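Local coordinates for HD domain protein (Enterococcus faecalis, PDB 4LRL) that probably hydrolyses deoxyribonucleoside triphosphates to nucleoside and triphosphate at a metal-binding HD-domain site, under allosteric control by bound nucleotides, at residues C[52-57]-C[169-174]; C[140-145]-C[151-156]; C[158-163]-C[312-317]; C[184-189]-C[194-199]; C[279-284]-C[385-390]. All coordinates share one frame; numbering follows the deposited sequence.

Contact 1 (C[52-57]-C[169-174]); sequences HQVILD and YQILNR
Ile171 reaches across from helix 167-175 and lays both of its branches on the first turns of helix 53-60. Its CD1 sits on backbone, 3.4 Å from Asp57 O, and also meets the Asp57 side chain, with CB of Asp57 3.9 Å from CD1 of Ile171. The shorter branch serves the preceding turn: Ile171 CG2 lies 4.0 Å from Val54 O and 4.2 Å from Val54 CG1. CD1 of Ile171 stands roughly anti to CA (chi2 157°), which extends that branch to Asp57, while CG2 faces Val54. One turn further along, Arg174 brings charge rather than a bond. Its NH1 is 4.3 Å from Asp57 OD2, but that oxygen stands well out of the guanidinium plane and no N-H is aimed at it. Other groups hold the carboxylate: Asp57 OD2 is hydrogen-bonded to Tyr29 OH, and Asp57 OD1 accepts from Gln53 NE2 at 3.1 Å, the donor lying 47° out of the carboxylate plane. The Tyr29 ring also takes the Arg174 guanidinium in a cation-pi contact, so one tyrosine serves both charged residues. The two short helical segments run nearly antiparallel (170°), their axes 10.2 Å apart, with His52 at the N-cap of the first. The bound dGTP is about 9 Å from the Asp57 side chain, and Asn60 of the same helix belongs to its site. Strand 33-42 borders Gln53 and Leu56, helix 124-133 packs on Val54 and Leu172, and helix 179-187 meets Leu172 from its N-terminal end.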
# COMPACT_ATOMS: atom_id res chain seq x y z
N HIS C 52 10.23 -28.64 8.46
CA HIS C 52 10.86 -29.54 9.42
C HIS C 52 9.92 -29.89 10.57
O HIS C 52 9.25 -29.01 11.12
CB HIS C 52 12.14 -28.92 9.99
CG HIS C 52 13.20 -28.66 8.97
ND1 HIS C 52 13.27 -27.50 8.24
CD2 HIS C 52 14.24 -29.43 8.57
CE1 HIS C 52 14.31 -27.55 7.42
NE2 HIS C 52 14.92 -28.72 7.60
N GLN C 53 9.89 -31.17 10.93
CA GLN C 53 9.17 -31.64 12.11
C GLN C 53 9.65 -30.95 13.39
O GLN C 53 8.85 -30.62 14.26
CB GLN C 53 9.31 -33.17 12.23
CG GLN C 53 8.42 -33.82 13.28
CD GLN C 53 6.93 -33.68 12.96
OE1 GLN C 53 6.43 -34.27 12.01
NE2 GLN C 53 6.23 -32.90 13.78
N VAL C 54 10.96 -30.72 13.49
CA VAL C 54 11.54 -30.06 14.65
C VAL C 54 10.95 -28.65 14.84
O VAL C 54 10.61 -28.26 15.96
CB VAL C 54 13.09 -29.99 14.54
CG1 VAL C 54 13.68 -29.08 15.61
CG2 VAL C 54 13.69 -31.38 14.64
N ILE C 55 10.83 -27.91 13.73
CA ILE C 55 10.30 -26.55 13.75
C ILE C 55 8.82 -26.55 14.13
O ILE C 55 8.40 -25.76 14.97
CB ILE C 55 10.54 -25.83 12.39
CG1 ILE C 55 12.04 -25.77 12.06
CG2 ILE C 55 9.89 -24.44 12.38
CD1 ILE C 55 12.92 -25.06 13.09
N LEU C 56 8.04 -27.45 13.52
CA LEU C 56 6.62 -27.55 13.84
C LEU C 56 6.42 -27.85 15.33
O LEU C 56 5.57 -27.23 15.99
CB LEU C 56 5.92 -28.60 12.98
CG LEU C 56 4.41 -28.74 13.25
CD1 LEU C 56 3.66 -27.46 12.94
CD2 LEU C 56 3.82 -29.91 12.50
N ASP C 57 7.21 -28.79 15.84
CA ASP C 57 7.16 -29.16 17.26
C ASP C 57 7.55 -27.99 18.17
O ASP C 57 6.94 -27.80 19.22
CB ASP C 57 8.06 -30.36 17.55
CG ASP C 57 7.52 -31.66 16.98
OD1 ASP C 57 6.32 -31.72 16.62
OD2 ASP C 57 8.30 -32.63 16.90
N TYR C 169 13.35 -27.96 25.35
CA TYR C 169 14.54 -28.78 25.55
C TYR C 169 14.33 -30.18 25.00
O TYR C 169 15.16 -30.69 24.24
CB TYR C 169 14.90 -28.87 27.04
CG TYR C 169 16.06 -29.80 27.33
CD1 TYR C 169 17.37 -29.33 27.36
CD2 TYR C 169 15.84 -31.17 27.56
CE1 TYR C 169 18.44 -30.18 27.62
CE2 TYR C 169 16.91 -32.03 27.83
CZ TYR C 169 18.20 -31.53 27.85
OH TYR C 169 19.26 -32.37 28.11
N GLN C 170 13.21 -30.81 25.40
CA GLN C 170 12.94 -32.20 25.04
C GLN C 170 12.85 -32.43 23.54
O GLN C 170 13.05 -33.54 23.06
CB GLN C 170 11.67 -32.70 25.74
CG GLN C 170 11.76 -32.77 27.26
CD GLN C 170 12.83 -33.74 27.75
OE1 GLN C 170 13.28 -34.62 27.02
NE2 GLN C 170 13.24 -33.57 29.01
N ILE C 171 12.56 -31.36 22.81
CA ILE C 171 12.54 -31.37 21.35
C ILE C 171 13.98 -31.24 20.80
O ILE C 171 14.40 -32.02 19.95
CB ILE C 171 11.64 -30.24 20.80
CG1 ILE C 171 10.17 -30.56 21.13
CG2 ILE C 171 11.83 -30.05 19.29
CD1 ILE C 171 9.25 -29.33 21.17
N LEU C 172 14.70 -30.27 21.33
CA LEU C 172 16.05 -29.99 20.88
C LEU C 172 17.03 -31.11 21.22
O LEU C 172 17.86 -31.49 20.40
CB LEU C 172 16.53 -28.65 21.46
CG LEU C 172 15.78 -27.38 21.01
CD1 LEU C 172 16.31 -26.18 21.78
CD2 LEU C 172 15.86 -27.13 19.50
N ASN C 173 16.93 -31.64 22.44
CA ASN C 173 17.78 -32.74 22.90
C ASN C 173 17.46 -34.04 22.16
O ASN C 173 18.32 -34.90 22.02
CB ASN C 173 17.63 -32.90 24.41
CG ASN C 173 18.43 -34.06 24.96
OD1 ASN C 173 19.65 -34.00 25.10
ND2 ASN C 173 17.73 -35.13 25.31
N ARG C 174 16.23 -34.15 21.68
CA ARG C 174 15.82 -35.24 20.80
C ARG C 174 16.49 -35.13 19.43
O ARG C 174 16.68 -36.14 18.75
CB ARG C 174 14.30 -35.26 20.68
CG ARG C 174 13.72 -36.49 20.01
CD ARG C 174 12.22 -36.34 19.83
NE ARG C 174 11.70 -37.25 18.82
CZ ARG C 174 10.45 -37.22 18.35
NH1 ARG C 174 9.59 -36.31 18.80
NH2 ARG C 174 10.06 -38.09 17.43

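Contact 2 (C[140-145]-C[151-156])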
# COMPACT_ATOMS: atom_id res chain seq x y z
N PRO C 140 6.22 -10.69 30.41
CA PRO C 140 5.35 -9.55 30.16
C PRO C 140 6.09 -8.23 30.38
O PRO C 140 6.92 -8.13 31.29
CB PRO C 140 4.26 -9.70 31.23
CG PRO C 140 4.90 -10.52 32.33
CD PRO C 140 5.78 -11.48 31.58
N TYR C 141 5.81 -7.24 29.53
CA TYR C 141 6.42 -5.90 29.62
C TYR C 141 7.88 -6.03 30.01
O TYR C 141 8.32 -5.55 31.07
CB TYR C 141 5.66 -5.02 30.61
CG TYR C 141 4.19 -4.92 30.27
CD1 TYR C 141 3.26 -5.71 30.93
CD2 TYR C 141 3.73 -4.05 29.27
CE1 TYR C 141 1.91 -5.63 30.63
CE2 TYR C 141 2.38 -3.97 28.96
CZ TYR C 141 1.48 -4.77 29.64
OH TYR C 141 0.15 -4.72 29.36
N SER C 142 8.62 -6.68 29.12
CA SER C 142 9.95 -7.19 29.42
C SER C 142 10.88 -6.16 30.03
O SER C 142 11.49 -6.41 31.07
CB SER C 142 10.55 -7.83 28.16
OG SER C 142 11.96 -7.87 28.25
N HIS C 143 10.96 -4.98 29.42
CA HIS C 143 11.87 -3.93 29.88
C HIS C 143 11.55 -3.42 31.30
O HIS C 143 12.46 -3.24 32.13
CB HIS C 143 11.92 -2.76 28.88
CG HIS C 143 12.98 -1.75 29.18
ND1 HIS C 143 12.70 -0.52 29.73
CD2 HIS C 143 14.33 -1.81 29.06
CE1 HIS C 143 13.83 0.15 29.91
NE2 HIS C 143 14.83 -0.61 29.52
N THR C 144 10.27 -3.19 31.58
CA THR C 144 9.81 -2.73 32.89
C THR C 144 10.03 -3.82 33.94
O THR C 144 10.49 -3.55 35.04
CB THR C 144 8.31 -2.37 32.86
OG1 THR C 144 8.06 -1.48 31.77
CG2 THR C 144 7.88 -1.70 34.14
N PHE C 145 9.70 -5.05 33.56
CA PHE C 145 9.80 -6.20 34.44
C PHE C 145 11.24 -6.45 34.92
O PHE C 145 11.47 -6.76 36.09
CB PHE C 145 9.24 -7.44 33.75
CG PHE C 145 8.79 -8.50 34.70
CD1 PHE C 145 7.48 -8.54 35.15
CD2 PHE C 145 9.69 -9.47 35.15
CE1 PHE C 145 7.06 -9.52 36.05
CE2 PHE C 145 9.29 -10.46 36.05
CZ PHE C 145 7.97 -10.48 36.50
N THR C 151 15.16 -9.55 36.44
CA THR C 151 15.22 -10.67 35.50
C THR C 151 16.10 -10.29 34.30
O THR C 151 16.40 -9.11 34.09
CB THR C 151 13.81 -11.07 34.98
OG1 THR C 151 13.12 -9.91 34.49
CG2 THR C 151 12.98 -11.70 36.08
N ASN C 152 16.51 -11.28 33.52
CA ASN C 152 17.27 -11.07 32.29
C ASN C 152 16.77 -12.06 31.25
O ASN C 152 16.89 -13.27 31.44
CB ASN C 152 18.78 -11.24 32.56
CG ASN C 152 19.62 -11.09 31.30
OD1 ASN C 152 19.39 -11.75 30.29
ND2 ASN C 152 20.61 -10.22 31.35
N HIS C 153 16.22 -11.54 30.16
CA HIS C 153 15.49 -12.39 29.20
C HIS C 153 16.41 -13.30 28.38
O HIS C 153 16.03 -14.43 28.04
CB HIS C 153 14.56 -11.55 28.32
CG HIS C 153 15.28 -10.66 27.35
ND1 HIS C 153 15.71 -9.40 27.68
CD2 HIS C 153 15.62 -10.85 26.05
CE1 HIS C 153 16.30 -8.85 26.63
NE2 HIS C 153 16.26 -9.71 25.63
N GLU C 154 17.62 -12.82 28.06
CA GLU C 154 18.61 -13.67 27.41
C GLU C 154 19.01 -14.85 28.31
O GLU C 154 19.01 -15.99 27.86
CB GLU C 154 19.84 -12.88 26.95
CG GLU C 154 20.86 -13.78 26.26
CD GLU C 154 22.00 -13.05 25.58
OE1 GLU C 154 21.75 -12.39 24.54
OE2 GLU C 154 23.14 -13.16 26.08
N ALA C 155 19.32 -14.57 29.58
CA ALA C 155 19.60 -15.64 30.54
C ALA C 155 18.45 -16.66 30.59
O ALA C 155 18.69 -17.86 30.57
CB ALA C 155 19.89 -15.08 31.94
N ILE C 156 17.22 -16.17 30.61
CA ILE C 156 16.04 -17.04 30.68
C ILE C 156 15.82 -17.83 29.40
O ILE C 156 15.47 -19.01 29.46
CB ILE C 156 14.79 -16.25 31.09
CG1 ILE C 156 14.93 -15.79 32.55
CG2 ILE C 156 13.53 -17.09 30.91
CD1 ILE C 156 14.19 -14.53 32.87
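The Phe145 side chain leaves its helix with CG anti to the backbone N (chi1 -157°), which brings one ring edge to Thr151, while Thr151 turns its hydroxyl between its own N and carbonyl carbon (chi1 52°) to face that edge. Phe145 belongs to helix 142-149 and Thr151 to the short connection that leads into helix 153-162, both in the HD domain. Thr151 OG1 lies near the ring plane, 3.5 Å from Phe145 CD2, and Thr151 CG2 is 3.9 Å from Phe145 CE2, so hydroxyl and methyl line the CD2-CE2 edge of the ring. Phe307 and Phe149 meet the same ring from outside the two segments. The second meeting is looser: Ser142 OG and His153 ND1 stand 4.1 Å apart. Each has a nearer partner, His138 ND1 for the serine and Glu146 OE1 for the histidine. The His153 ring stacks on that of His138, and its side chain is about 8 Å from the nickel ion, which places this pairing in the surroundings of the metal site without contact with the metal. Helix 153-162 starts at Asn152, the N-cap: Ala155 N donates to Asn152 OD1 over 2.9 Å, almost straight at 175°, from above the amide carbonyl plane.

Contact 3 (C[158-163]-C[312-317])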
# COMPACT_ATOMS: atom_id res chain seq x y z
N VAL C 158 18.20 -18.87 27.42
CA VAL C 158 19.20 -19.93 27.48
C VAL C 158 18.74 -21.02 28.44
O VAL C 158 18.86 -22.21 28.14
CB VAL C 158 20.60 -19.38 27.90
CG1 VAL C 158 21.58 -20.52 28.22
CG2 VAL C 158 21.15 -18.47 26.80
N GLN C 159 18.18 -20.60 29.58
CA GLN C 159 17.58 -21.53 30.54
C GLN C 159 16.52 -22.42 29.90
O GLN C 159 16.53 -23.63 30.09
CB GLN C 159 16.95 -20.76 31.70
CG GLN C 159 17.90 -20.32 32.79
CD GLN C 159 17.17 -19.67 33.95
OE1 GLN C 159 16.10 -20.12 34.36
NE2 GLN C 159 17.76 -18.60 34.49
N ILE C 160 15.60 -21.81 29.14
CA ILE C 160 14.49 -22.54 28.54
C ILE C 160 15.00 -23.57 27.53
O ILE C 160 14.45 -24.68 27.38
CB ILE C 160 13.49 -21.58 27.86
CG1 ILE C 160 12.78 -20.72 28.91
CG2 ILE C 160 12.48 -22.34 26.99
CD1 ILE C 160 12.21 -19.44 28.38
N ILE C 161 16.07 -23.20 26.85
CA ILE C 161 16.67 -24.05 25.84
C ILE C 161 17.44 -25.20 26.49
O ILE C 161 17.39 -26.32 26.01
CB ILE C 161 17.60 -23.24 24.91
CG1 ILE C 161 16.76 -22.32 24.02
CG2 ILE C 161 18.49 -24.17 24.08
CD1 ILE C 161 17.57 -21.26 23.29
N THR C 162 18.12 -24.90 27.60
CA THR C 162 19.02 -25.87 28.22
C THR C 162 18.45 -26.60 29.45
O THR C 162 19.10 -27.48 30.00
CB THR C 162 20.38 -25.21 28.58
OG1 THR C 162 20.17 -24.15 29.52
CG2 THR C 162 21.05 -24.63 27.33
N SER C 163 17.22 -26.26 29.86
CA SER C 163 16.59 -26.89 31.03
C SER C 163 15.64 -28.02 30.66
O SER C 163 14.69 -27.82 29.89
CB SER C 163 15.85 -25.87 31.91
OG SER C 163 16.69 -24.79 32.28
N PHE C 312 12.59 -16.83 42.40
CA PHE C 312 11.68 -17.52 41.49
C PHE C 312 12.34 -18.67 40.73
O PHE C 312 13.56 -18.68 40.53
CB PHE C 312 11.03 -16.53 40.52
CG PHE C 312 11.99 -15.90 39.55
CD1 PHE C 312 12.22 -16.49 38.30
CD2 PHE C 312 12.66 -14.72 39.88
CE1 PHE C 312 13.11 -15.91 37.40
CE2 PHE C 312 13.54 -14.14 38.98
CZ PHE C 312 13.77 -14.74 37.74
N THR C 313 11.52 -19.62 40.30
CA THR C 313 11.97 -20.71 39.45
C THR C 313 11.55 -20.45 38.01
O THR C 313 10.73 -19.55 37.74
CB THR C 313 11.41 -22.07 39.92
OG1 THR C 313 9.98 -22.03 39.88
CG2 THR C 313 11.87 -22.38 41.35
N LEU C 314 12.12 -21.21 37.09
CA LEU C 314 11.76 -21.12 35.69
C LEU C 314 10.25 -21.29 35.50
O LEU C 314 9.60 -20.47 34.85
CB LEU C 314 12.54 -22.15 34.86
CG LEU C 314 12.27 -22.15 33.35
CD1 LEU C 314 12.34 -20.75 32.73
CD2 LEU C 314 13.23 -23.10 32.64
N GLN C 315 9.70 -22.35 36.10
CA GLN C 315 8.27 -22.67 36.01
C GLN C 315 7.34 -21.55 36.48
O GLN C 315 6.27 -21.35 35.92
CB GLN C 315 7.95 -23.97 36.77
CG GLN C 315 8.63 -25.21 36.23
CD GLN C 315 8.12 -25.64 34.85
OE1 GLN C 315 7.29 -24.97 34.24
NE2 GLN C 315 8.63 -26.77 34.36
N GLU C 316 7.77 -20.82 37.51
CA GLU C 316 7.02 -19.68 38.03
C GLU C 316 7.06 -18.51 37.06
O GLU C 316 6.08 -17.77 36.92
CB GLU C 316 7.55 -19.26 39.40
CG GLU C 316 6.99 -20.10 40.55
CD GLU C 316 7.87 -20.10 41.79
OE1 GLU C 316 8.94 -19.46 41.77
OE2 GLU C 316 7.48 -20.74 42.79
N TYR C 317 8.20 -18.35 36.41
CA TYR C 317 8.37 -17.30 35.41
C TYR C 317 7.50 -17.55 34.18
O TYR C 317 6.80 -16.66 33.72
CB TYR C 317 9.84 -17.17 35.02
CG TYR C 317 10.13 -16.06 34.03
CD1 TYR C 317 10.39 -14.77 34.46
CD2 TYR C 317 10.18 -16.33 32.66
CE1 TYR C 317 10.67 -13.75 33.54
CE2 TYR C 317 10.47 -15.34 31.74
CZ TYR C 317 10.72 -14.06 32.18
OH TYR C 317 11.01 -13.08 31.26
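Apolar contact centres on Leu314, which points from the first turn of helix 314-318 at the last turns of helix 153-162 and splits its two methyls between different residues. Leu314 CD1 rests on Ile160 CG1 at 3.8 Å, the two side chains crossing at about a right angle. Leu314 CD2 goes to the helix end and lies 3.9 Å from Ser163 CB. In Leu314, CG anti to the backbone N (chi1 -179°) directs the branch point at helix 153-162. Mixed contact comes from Gln159, whose extended chain slides past Leu314 in the opposite direction until Gln159 OE1 is 4.1 Å from Leu314 CB; this is packing of an amide oxygen on hydrocarbon. Helix 153-162 carries HD-domain sequence and helix 314-318 belongs to the HD-associated region, so the contact ties these two parts of the chain together across 148 intervening residues. Hydrogen bonds within each segment shape its helix end. Val158 O is gripped twice by Thr162, through its backbone N and through OG1, the latter at 2.7 Å from above the carbonyl plane. In the other segment Thr313 is the N-cap of a capping box: Thr313 N donates to Glu316 OE1 at 3.0 Å (159°), and Glu316 N returns a weak bond to Thr313 OG1 at 3.5 Å. Among outside partners, Tyr317 OH bonds to Gly137 O, the Phe312 ring stacks on Phe307, and helix 179-187 packs against Ile161 and Thr162 on the far flank of helix 153-162.

Contact 4 (C[184-189]-C[194-199])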
# COMPACT_ATOMS: atom_id res chain seq x y z
N ALA C 184 21.60 -22.57 22.13
CA ALA C 184 21.77 -21.51 23.11
C ALA C 184 22.99 -20.65 22.79
O ALA C 184 22.95 -19.43 22.96
CB ALA C 184 21.88 -22.10 24.52
N SER C 185 24.06 -21.29 22.33
CA SER C 185 25.30 -20.61 21.95
C SER C 185 25.16 -19.66 20.75
O SER C 185 25.96 -18.73 20.62
CB SER C 185 26.41 -21.64 21.66
OG SER C 185 26.18 -22.35 20.46
N VAL C 186 24.17 -19.90 19.90
CA VAL C 186 23.90 -19.00 18.78
C VAL C 186 23.35 -17.70 19.34
O VAL C 186 23.74 -16.61 18.92
CB VAL C 186 22.89 -19.58 17.75
CG1 VAL C 186 22.60 -18.56 16.65
CG2 VAL C 186 23.44 -20.85 17.13
N ILE C 187 22.45 -17.83 20.31
CA ILE C 187 21.80 -16.69 20.94
C ILE C 187 22.78 -15.90 21.81
O ILE C 187 22.75 -14.67 21.82
CB ILE C 187 20.54 -17.14 21.73
CG1 ILE C 187 19.41 -17.46 20.74
CG2 ILE C 187 20.06 -16.08 22.70
CD1 ILE C 187 18.58 -18.63 21.12
N THR C 188 23.68 -16.59 22.51
CA THR C 188 24.69 -15.93 23.32
C THR C 188 25.84 -15.45 22.44
O THR C 188 26.77 -14.80 22.93
CB THR C 188 25.23 -16.83 24.45
OG1 THR C 188 25.99 -17.91 23.88
CG2 THR C 188 24.09 -17.39 25.29
N LYS C 189 25.79 -15.81 21.16
CA LYS C 189 26.74 -15.34 20.14
C LYS C 189 28.12 -15.98 20.31
O LYS C 189 29.14 -15.42 19.90
CB LYS C 189 26.84 -13.81 20.13
CG LYS C 189 25.49 -13.08 20.03
CD LYS C 189 25.66 -11.57 20.16
CE LYS C 189 25.99 -10.94 18.81
NZ LYS C 189 26.76 -9.66 18.92
N PRO C 194 30.20 -17.53 12.22
CA PRO C 194 29.75 -16.13 12.21
C PRO C 194 28.54 -15.88 11.29
O PRO C 194 27.75 -14.96 11.54
CB PRO C 194 30.97 -15.36 11.72
CG PRO C 194 31.81 -16.40 10.99
CD PRO C 194 31.56 -17.69 11.68
N GLN C 195 28.40 -16.69 10.25
CA GLN C 195 27.24 -16.60 9.36
C GLN C 195 25.94 -16.92 10.11
O GLN C 195 24.93 -16.25 9.93
CB GLN C 195 27.40 -17.52 8.16
CG GLN C 195 28.68 -17.33 7.39
CD GLN C 195 28.88 -18.41 6.35
OE1 GLN C 195 28.01 -19.28 6.16
NE2 GLN C 195 30.03 -18.38 5.67
N VAL C 196 25.99 -17.96 10.94
CA VAL C 196 24.84 -18.39 11.74
C VAL C 196 24.49 -17.32 12.79
O VAL C 196 23.32 -16.93 12.93
CB VAL C 196 25.12 -19.76 12.42
CG1 VAL C 196 24.01 -20.13 13.39
CG2 VAL C 196 25.33 -20.86 11.36
N VAL C 197 25.50 -16.85 13.52
CA VAL C 197 25.31 -15.84 14.57
C VAL C 197 24.79 -14.53 14.01
O VAL C 197 23.82 -13.96 14.55
CB VAL C 197 26.63 -15.59 15.36
CG1 VAL C 197 26.47 -14.40 16.31
CG2 VAL C 197 27.05 -16.83 16.13
N GLN C 198 25.42 -14.04 12.94
CA GLN C 198 25.07 -12.73 12.36
C GLN C 198 23.68 -12.69 11.71
O GLN C 198 23.10 -11.62 11.58
CB GLN C 198 26.14 -12.23 11.38
CG GLN C 198 27.37 -11.64 12.06
CD GLN C 198 28.44 -11.17 11.08
OE1 GLN C 198 28.14 -10.65 9.99
NE2 GLN C 198 29.69 -11.35 11.45
N MET C 199 23.16 -13.85 11.31
CA MET C 199 21.84 -13.91 10.69
C MET C 199 20.76 -13.57 11.71
O MET C 199 19.70 -13.02 11.38
CB MET C 199 21.58 -15.29 10.08
CG MET C 199 20.55 -15.27 8.93
SD MET C 199 20.27 -16.84 8.11
CE MET C 199 21.91 -17.26 7.50
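Val186 and Val196 form the tight, buried half of a corner between two consecutive helices of the HD domain, where helix 179-187 ends in a Schellman motif and helix 194-200 follows after a short connection. Val196 CG1 fits against both methyls of Val186, 3.9 Å from Val186 CG1 and 3.9 Å from Val186 CG2, and the two side chains cross at about a right angle. The backbones come closest between Val186 and Val197, with CA of Val186 5.4 Å from CA of Val197. Helix 124-133 closes the buried half, Ile126 and Ala130 packing on Val186 and Thr127 on Val196; the His134 side chain, a metal ligand, is about 8 Å from that of Val186. The other half, at Lys189, is the more solvent-exposed one. Lys189 is the C-prime residue of the Schellman motif, and its positive phi (72°) turns the chain out of the helix: Gln190 N bonds to Ser185 O, and Lys189 N makes a weak bond to Val186 O. CB and CG of the lysine make the contact, and the chain bends at chi3 (85°) further out. Val197 CG1 touches that root, lying 3.9 Å from Lys189 CB and 4.1 Å from Lys189 CG.

Contact 5 (C[279-284]-C[385-390]); sequences LDHLLH and YTAINS
His281 carries this contact with one ring edge, its CE1 3.1 Å from Thr386 O and the oxygen lying in the ring plane. Carbon thus faces the carbonyl, an approach consistent with a C-H to oxygen interaction. The neighbouring ring atom does the polar work, His281 ND1 being hydrogen-bonded to Tyr384 O just before the second segment, so two backbone carbonyls, of Tyr384 and Thr386, help fix the rotation of the imidazole. Two torsions put it there: CG stands anti to the carbonyl carbon (chi1 -69°), and chi2 of 172° sets ND1 anti to CA, presenting the ND1-CE1 edge to segment 385-390. Ala387 adds its methyl, CB at 4.1 Å from His281 CE1, approaching the ring obliquely. Tyr385 and Thr386 send their own side chains away from the helix and meet it through backbone. Tyr385 OH bonds to Asp342 OD2, its ring meets Phe380 edge-to-face, and Thr386 OG1 is held by Pro382 O and Arg372 NE. Strand 387-389 itself pairs with 441-444, through Ala387 with Tyr443 and Asn389 with Arg441. The arrangement is a helix of the HD-associated region docked by one histidine on the lead-in to an outer strand of a three-stranded antiparallel sheet.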
# COMPACT_ATOMS: atom_id res chain seq x y z
N LEU C 279 3.37 1.97 34.86
CA LEU C 279 3.55 0.54 35.07
C LEU C 279 4.74 0.25 36.00
O LEU C 279 4.65 -0.58 36.90
CB LEU C 279 3.73 -0.17 33.73
CG LEU C 279 4.06 -1.67 33.70
CD1 LEU C 279 2.92 -2.50 34.27
CD2 LEU C 279 4.36 -2.09 32.27
N ASP C 280 5.86 0.95 35.76
CA ASP C 280 7.08 0.73 36.54
C ASP C 280 6.80 0.99 38.01
O ASP C 280 7.10 0.16 38.87
CB ASP C 280 8.21 1.63 36.01
CG ASP C 280 9.52 1.47 36.79
OD1 ASP C 280 10.46 0.85 36.27
OD2 ASP C 280 9.63 1.96 37.94
N HIS C 281 6.20 2.14 38.29
CA HIS C 281 5.97 2.57 39.66
C HIS C 281 4.88 1.75 40.34
O HIS C 281 4.94 1.49 41.55
CB HIS C 281 5.64 4.05 39.67
CG HIS C 281 6.79 4.93 39.32
ND1 HIS C 281 6.66 6.28 39.12
CD2 HIS C 281 8.11 4.64 39.13
CE1 HIS C 281 7.85 6.80 38.84
NE2 HIS C 281 8.74 5.82 38.84
N LEU C 282 3.89 1.34 39.55
CA LEU C 282 2.84 0.43 40.00
C LEU C 282 3.39 -0.89 40.50
O LEU C 282 3.03 -1.36 41.57
CB LEU C 282 1.85 0.19 38.85
CG LEU C 282 0.77 -0.89 38.98
CD1 LEU C 282 -0.14 -0.58 40.14
CD2 LEU C 282 -0.01 -1.01 37.66
N LEU C 283 4.29 -1.50 39.72
CA LEU C 283 4.89 -2.75 40.13
C LEU C 283 5.81 -2.53 41.32
O LEU C 283 5.90 -3.37 42.21
CB LEU C 283 5.66 -3.39 38.96
CG LEU C 283 4.84 -3.85 37.75
CD1 LEU C 283 5.76 -4.20 36.61
CD2 LEU C 283 3.93 -5.03 38.08
N HIS C 284 6.49 -1.38 41.33
CA HIS C 284 7.39 -1.07 42.42
C HIS C 284 6.62 -0.93 43.74
O HIS C 284 7.06 -1.45 44.77
CB HIS C 284 8.19 0.20 42.12
CG HIS C 284 9.28 0.45 43.11
ND1 HIS C 284 9.53 1.70 43.65
CD2 HIS C 284 10.17 -0.39 43.70
CE1 HIS C 284 10.54 1.62 44.50
NE2 HIS C 284 10.94 0.36 44.55
N TYR C 385 4.90 9.66 41.21
CA TYR C 385 4.21 10.50 40.24
C TYR C 385 5.12 11.32 39.34
O TYR C 385 4.63 12.09 38.52
CB TYR C 385 3.14 11.35 40.94
CG TYR C 385 1.99 10.49 41.38
CD1 TYR C 385 1.89 10.04 42.70
CD2 TYR C 385 1.02 10.08 40.46
CE1 TYR C 385 0.84 9.23 43.10
CE2 TYR C 385 -0.04 9.26 40.84
CZ TYR C 385 -0.12 8.84 42.17
OH TYR C 385 -1.15 8.03 42.56
N THR C 386 6.44 11.14 39.48
CA THR C 386 7.41 11.77 38.60
C THR C 386 8.49 10.77 38.21
O THR C 386 8.68 9.76 38.87
CB THR C 386 8.12 13.01 39.24
OG1 THR C 386 9.06 12.60 40.24
CG2 THR C 386 7.13 14.00 39.83
N ALA C 387 9.20 11.07 37.14
CA ALA C 387 10.35 10.28 36.73
C ALA C 387 11.27 11.09 35.85
O ALA C 387 10.89 12.14 35.33
CB ALA C 387 9.91 9.00 36.00
N ILE C 388 12.48 10.57 35.70
CA ILE C 388 13.44 11.02 34.73
C ILE C 388 13.81 9.78 33.93
O ILE C 388 14.21 8.77 34.50
CB ILE C 388 14.72 11.59 35.43
CG1 ILE C 388 14.40 12.91 36.13
CG2 ILE C 388 15.88 11.77 34.42
CD1 ILE C 388 15.46 13.34 37.11
N ASN C 389 13.64 9.82 32.61
CA ASN C 389 14.26 8.79 31.76
C ASN C 389 14.68 9.30 30.40
O ASN C 389 14.19 10.33 29.92
CB ASN C 389 13.41 7.51 31.65
CG ASN C 389 12.08 7.71 30.94
OD1 ASN C 389 11.99 8.45 29.97
ND2 ASN C 389 11.05 7.03 31.42
N SER C 390 15.60 8.58 29.78
CA SER C 390 16.04 8.92 28.45
C SER C 390 15.79 7.74 27.52
O SER C 390 15.63 6.60 27.97
CB SER C 390 17.50 9.33 28.47
OG SER C 390 18.36 8.27 28.13

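In the fold
Contacts 2, 3 and 4 lie around helix 153-162: contacts 2 and 3 both use it, their centres 12 Å apart, while segment 184-189 of contact 4 packs on its flank. Contact 1, 17 Å from contact 3 between centres, joins this cluster through Tyr169 and Leu172. Along the chain contact 2 is nested inside the loop closed by contact 1, contact 4 inside that of contact 3, and contacts 1 and 3 interlock. Contact 5 lies across the chain's centre from contact 1, 40 Å away between centres, but touches contact 2 where Thr144 and Tyr141 meet helix 270-291. Through contact 3 and this touch, the HD helices near the metal pack directly on the HD-associated region.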